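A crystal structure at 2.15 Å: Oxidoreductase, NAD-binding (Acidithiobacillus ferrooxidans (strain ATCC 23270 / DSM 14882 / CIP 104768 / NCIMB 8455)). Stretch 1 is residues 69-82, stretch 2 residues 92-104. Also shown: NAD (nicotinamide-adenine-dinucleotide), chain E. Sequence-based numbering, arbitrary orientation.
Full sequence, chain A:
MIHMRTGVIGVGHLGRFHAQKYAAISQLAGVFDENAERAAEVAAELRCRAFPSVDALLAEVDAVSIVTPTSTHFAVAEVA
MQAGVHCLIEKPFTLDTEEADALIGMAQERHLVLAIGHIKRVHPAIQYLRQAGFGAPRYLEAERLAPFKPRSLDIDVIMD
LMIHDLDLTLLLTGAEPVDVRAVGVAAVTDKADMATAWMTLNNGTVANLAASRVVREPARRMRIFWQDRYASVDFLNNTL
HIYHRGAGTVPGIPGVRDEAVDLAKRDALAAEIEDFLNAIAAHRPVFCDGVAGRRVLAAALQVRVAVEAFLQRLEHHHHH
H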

# COMPACT_ATOMS: atom_id res chain seq x y z
N PRO A 69 9.95 -4.94 -10.15
CA PRO A 69 9.46 -6.11 -9.41
C PRO A 69 10.05 -6.18 -8.02
O PRO A 69 11.19 -5.78 -7.79
CB PRO A 69 9.90 -7.30 -10.28
CG PRO A 69 9.95 -6.74 -11.66
CD PRO A 69 10.50 -5.33 -11.46
N THR A 70 9.25 -6.69 -7.09
CA THR A 70 9.54 -6.61 -5.66
C THR A 70 10.91 -7.18 -5.31
O THR A 70 11.63 -6.61 -4.48
CB THR A 70 8.45 -7.36 -4.89
OG1 THR A 70 7.17 -6.82 -5.24
CG2 THR A 70 8.70 -7.26 -3.40
N SER A 71 11.27 -8.32 -5.90
CA SER A 71 12.58 -8.93 -5.68
C SER A 71 13.73 -8.02 -6.09
O SER A 71 14.87 -8.26 -5.68
CB SER A 71 12.66 -10.26 -6.44
OG SER A 71 12.50 -10.04 -7.83
N THR A 72 13.47 -6.98 -6.89
CA THR A 72 14.50 -6.03 -7.30
C THR A 72 14.53 -4.75 -6.47
O THR A 72 15.45 -3.93 -6.66
CB THR A 72 14.30 -5.64 -8.76
OG1 THR A 72 13.15 -4.79 -8.86
CG2 THR A 72 14.11 -6.88 -9.63
N HIS A 73 13.55 -4.56 -5.57
CA HIS A 73 13.44 -3.31 -4.81
C HIS A 73 14.71 -3.01 -4.05
O HIS A 73 15.18 -1.87 -4.04
CB HIS A 73 12.28 -3.37 -3.82
CG HIS A 73 10.93 -3.19 -4.44
ND1 HIS A 73 9.76 -3.26 -3.71
CD2 HIS A 73 10.56 -2.97 -5.72
CE1 HIS A 73 8.73 -3.08 -4.51
NE2 HIS A 73 9.19 -2.91 -5.74
N PHE A 74 15.26 -4.02 -3.37
CA PHE A 74 16.45 -3.80 -2.56
C PHE A 74 17.62 -3.30 -3.40
O PHE A 74 18.23 -2.27 -3.09
CB PHE A 74 16.85 -5.07 -1.80
CG PHE A 74 18.11 -4.91 -1.02
CD1 PHE A 74 18.12 -4.17 0.17
CD2 PHE A 74 19.31 -5.44 -1.50
CE1 PHE A 74 19.30 -3.99 0.88
CE2 PHE A 74 20.48 -5.26 -0.79
CZ PHE A 74 20.47 -4.52 0.41
N ALA A 75 17.98 -4.03 -4.45
CA ALA A 75 19.15 -3.64 -5.24
C ALA A 75 18.96 -2.25 -5.84
O ALA A 75 19.88 -1.41 -5.81
CB ALA A 75 19.41 -4.67 -6.34
N VAL A 76 17.75 -1.96 -6.35
CA VAL A 76 17.54 -0.67 -7.00
C VAL A 76 17.54 0.45 -5.97
O VAL A 76 18.16 1.50 -6.18
CB VAL A 76 16.23 -0.68 -7.82
CG1 VAL A 76 15.90 0.74 -8.29
CG2 VAL A 76 16.36 -1.62 -9.00
N ALA A 77 16.83 0.26 -4.85
CA ALA A 77 16.80 1.28 -3.80
C ALA A 77 18.18 1.50 -3.22
O ALA A 77 18.54 2.63 -2.87
CB ALA A 77 15.82 0.89 -2.69
N GLU A 78 18.98 0.43 -3.11
CA GLU A 78 20.35 0.59 -2.66
C GLU A 78 21.12 1.51 -3.59
O GLU A 78 21.82 2.43 -3.14
CB GLU A 78 21.03 -0.78 -2.56
CG GLU A 78 22.23 -0.82 -1.66
CD GLU A 78 22.96 -2.15 -1.71
OE1 GLU A 78 22.89 -2.85 -2.76
OE2 GLU A 78 23.61 -2.49 -0.70
N VAL A 79 21.01 1.29 -4.91
CA VAL A 79 21.74 2.16 -5.84
C VAL A 79 21.21 3.60 -5.75
O VAL A 79 21.98 4.56 -5.78
CB VAL A 79 21.66 1.62 -7.28
CG1 VAL A 79 22.34 2.60 -8.25
CG2 VAL A 79 22.33 0.25 -7.38
N ALA A 80 19.89 3.75 -5.60
CA ALA A 80 19.31 5.08 -5.58
C ALA A 80 19.71 5.85 -4.33
O ALA A 80 20.03 7.04 -4.40
CB ALA A 80 17.79 5.00 -5.71
N MET A 81 19.78 5.17 -3.19
CA MET A 81 20.18 5.86 -1.96
C MET A 81 21.68 6.10 -1.90
O MET A 81 22.11 7.04 -1.23
CB MET A 81 19.75 5.07 -0.73
CG MET A 81 18.27 5.17 -0.44
SD MET A 81 17.76 4.00 0.83
CE MET A 81 16.02 4.35 0.88
N GLN A 82 22.48 5.25 -2.55
CA GLN A 82 23.92 5.52 -2.60
C GLN A 82 24.21 6.82 -3.33
O GLN A 82 25.21 7.48 -3.05
CB GLN A 82 24.66 4.37 -3.28
CG GLN A 82 26.16 4.49 -3.18
CD GLN A 82 26.61 4.72 -1.75
OE1 GLN A 82 26.27 3.96 -0.85
NE2 GLN A 82 27.37 5.79 -1.53
N PRO A 92 5.01 -4.26 -2.23
CA PRO A 92 5.64 -4.32 -0.91
C PRO A 92 7.10 -3.87 -0.91
O PRO A 92 7.77 -3.95 -1.93
CB PRO A 92 5.51 -5.79 -0.53
CG PRO A 92 5.45 -6.50 -1.82
CD PRO A 92 4.78 -5.60 -2.80
N PHE A 93 7.54 -3.40 0.25
CA PHE A 93 8.88 -2.87 0.48
C PHE A 93 9.96 -3.76 -0.15
O PHE A 93 10.70 -3.33 -1.04
CB PHE A 93 9.07 -2.74 1.99
CG PHE A 93 10.25 -1.91 2.43
CD1 PHE A 93 11.16 -1.39 1.50
CD2 PHE A 93 10.45 -1.64 3.78
CE1 PHE A 93 12.23 -0.63 1.92
CE2 PHE A 93 11.52 -0.88 4.21
CZ PHE A 93 12.42 -0.37 3.28
N THR A 94 10.07 -5.00 0.33
CA THR A 94 11.12 -5.93 -0.09
C THR A 94 10.57 -7.36 0.01
O THR A 94 9.39 -7.58 0.27
CB THR A 94 12.38 -5.80 0.78
OG1 THR A 94 12.02 -5.88 2.17
CG2 THR A 94 13.11 -4.49 0.52
N LEU A 95 11.46 -8.34 -0.18
CA LEU A 95 11.08 -9.74 -0.05
C LEU A 95 11.20 -10.25 1.38
O LEU A 95 10.50 -11.19 1.76
CB LEU A 95 11.94 -10.63 -0.95
CG LEU A 95 11.80 -10.61 -2.48
CD1 LEU A 95 12.59 -11.78 -3.05
CD2 LEU A 95 10.35 -10.64 -2.96
N ASP A 96 12.11 -9.66 2.16
CA ASP A 96 12.33 -10.10 3.53
C ASP A 96 12.71 -8.89 4.38
O ASP A 96 13.04 -7.82 3.86
CB ASP A 96 13.41 -11.18 3.61
CG ASP A 96 14.73 -10.75 3.01
OD1 ASP A 96 15.43 -9.91 3.61
OD2 ASP A 96 15.07 -11.27 1.93
N THR A 97 12.67 -9.09 5.69
CA THR A 97 12.83 -7.98 6.63
C THR A 97 14.27 -7.52 6.79
O THR A 97 14.50 -6.41 7.29
CB THR A 97 12.28 -8.39 7.99
OG1 THR A 97 12.98 -9.56 8.44
CG2 THR A 97 10.79 -8.69 7.89
N GLU A 98 15.24 -8.33 6.38
CA GLU A 98 16.64 -7.94 6.47
C GLU A 98 17.01 -6.92 5.39
O GLU A 98 17.77 -5.98 5.66
CB GLU A 98 17.51 -9.20 6.37
CG GLU A 98 18.94 -9.02 6.85
CD GLU A 98 19.89 -8.68 5.71
OE1 GLU A 98 20.21 -7.48 5.54
OE2 GLU A 98 20.31 -9.61 4.98
N GLU A 99 16.47 -7.08 4.18
CA GLU A 99 16.61 -6.05 3.16
C GLU A 99 15.97 -4.74 3.63
O GLU A 99 16.56 -3.66 3.47
CB GLU A 99 15.97 -6.52 1.85
CG GLU A 99 16.67 -7.69 1.18
CD GLU A 99 15.93 -8.23 -0.05
OE1 GLU A 99 14.75 -7.87 -0.25
OE2 GLU A 99 16.52 -9.01 -0.81
N ALA A 100 14.79 -4.83 4.25
CA ALA A 100 14.11 -3.64 4.75
C ALA A 100 14.91 -2.97 5.86
O ALA A 100 15.04 -1.74 5.89
CB ALA A 100 12.71 -4.02 5.24
N ASP A 101 15.48 -3.77 6.77
CA ASP A 101 16.36 -3.26 7.81
C ASP A 101 17.54 -2.50 7.20
O ASP A 101 17.86 -1.39 7.63
CB ASP A 101 16.88 -4.41 8.68
CG ASP A 101 15.80 -5.00 9.60
OD1 ASP A 101 14.83 -4.29 9.93
OD2 ASP A 101 15.94 -6.18 10.00
N ALA A 102 18.18 -3.09 6.19
CA ALA A 102 19.34 -2.46 5.56
C ALA A 102 18.96 -1.14 4.90
O ALA A 102 19.71 -0.15 4.99
CB ALA A 102 19.96 -3.41 4.54
N LEU A 103 17.83 -1.09 4.19
CA LEU A 103 17.49 0.15 3.51
C LEU A 103 17.07 1.23 4.50
O LEU A 103 17.39 2.41 4.30
CB LEU A 103 16.41 -0.09 2.45
CG LEU A 103 16.82 -0.95 1.24
CD1 LEU A 103 15.62 -1.36 0.41
CD2 LEU A 103 17.83 -0.23 0.35
N ILE A 104 16.39 0.85 5.58
CA ILE A 104 16.09 1.82 6.64
C ILE A 104 17.38 2.39 7.20
O ILE A 104 17.53 3.61 7.36
CB ILE A 104 15.23 1.16 7.74
CG1 ILE A 104 13.80 0.93 7.23
CG2 ILE A 104 15.21 2.01 9.01
CD1 ILE A 104 13.08 -0.18 7.95
PA NAD E . 5.11 -4.65 -14.52
O1A NAD E . 6.10 -5.74 -14.71
O2A NAD E . 4.02 -4.15 -15.44
O5B NAD E . 6.20 -3.28 -14.53
C5B NAD E . 7.49 -3.78 -14.23
C4B NAD E . 8.53 -2.89 -14.91
O4B NAD E . 9.77 -3.01 -14.25
C3B NAD E . 8.71 -3.45 -16.33
O3B NAD E . 8.58 -2.34 -17.14
C2B NAD E . 10.15 -4.00 -16.32
O2B NAD E . 10.81 -3.78 -17.57
C1B NAD E . 10.77 -3.07 -15.27
N9A NAD E . 11.94 -3.62 -14.61
C8A NAD E . 12.22 -4.90 -14.16
N7A NAD E . 13.40 -5.00 -13.56
C5A NAD E . 13.93 -3.73 -13.60
C6A NAD E . 15.15 -3.18 -13.13
N6A NAD E . 16.07 -4.00 -12.49
N1A NAD E . 15.42 -1.86 -13.31
C2A NAD E . 14.46 -1.12 -13.97
N3A NAD E . 13.26 -1.50 -14.46
C4A NAD E . 13.03 -2.83 -14.26
O3 NAD E . 4.30 -4.68 -13.11
PN NAD E . 3.60 -3.36 -12.55
O1N NAD E . 4.08 -1.97 -12.90
O2N NAD E . 2.21 -3.87 -12.37
O5D NAD E . 4.03 -3.35 -10.81
O HOH W 1 13.76 -6.83 -2.88

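The best-defined polar link between the stretches is made by the imidazole of His73. Its ND1 donates to Phe93 O at 2.8 Å with an N-H...O angle of 144°, a bent but acceptable geometry, and the acceptor lies at the ring edge, near the ring plane. Pro92 O is also 2.8 Å from His73 ND1, but an angle of 116° makes that bond weak. Both acceptors are backbone carbonyls, but Pro92 O is less surely placed in the model, so the tie between His73 and the loop before the second helix rests mainly on Phe93 O.

A water adds a bridge. It donates to Thr70 O (2.7 Å from the water O) and to Glu99 OE1 (3.0 Å from the water O) and accepts from Phe74 N (3.2 Å from the water O), so it joins Thr70 O, which also accepts from His73 N at 3.0 Å, and Phe74 N to the Glu99 carboxylate. Glu99 OE1 also takes a weak bond from Leu95 N at 3.3 Å. The second helix is capped by Asp96, whose OD1 accepts from Glu99 N at 3.1 Å (164°) and, weakly, from Glu98 N at 3.2 Å (124°).

Helices 73-82 and 97-104 run nearly parallel, with an 8° angle between their directions and a closest axial approach of 10.3 Å. Leu103 fills the hole formed by Phe74, Ala77, Glu78 and Met81: its CG is 3.6 Å from Phe74 CD1, and its CD2 is 3.8 Å from Ala77 CB. The Phe74 ring also meets Ala102 CB, 3.8 Å from Phe74 CE1 at the ring edge. Glu99 CG makes an off-centre CH-pi contact, 4.2 Å from the Phe74 ring centroid and 28° off its normal; the aliphatic part of Glu99 thus packs while its carboxylate binds water.

Toward the loops, Thr70 CG2 lies 3.8 Å from Leu95 CD2, and Ser71 CB lies 3.7 Å from Leu95 CD1. Altogether the contact buries 614 Å², summed over both sides.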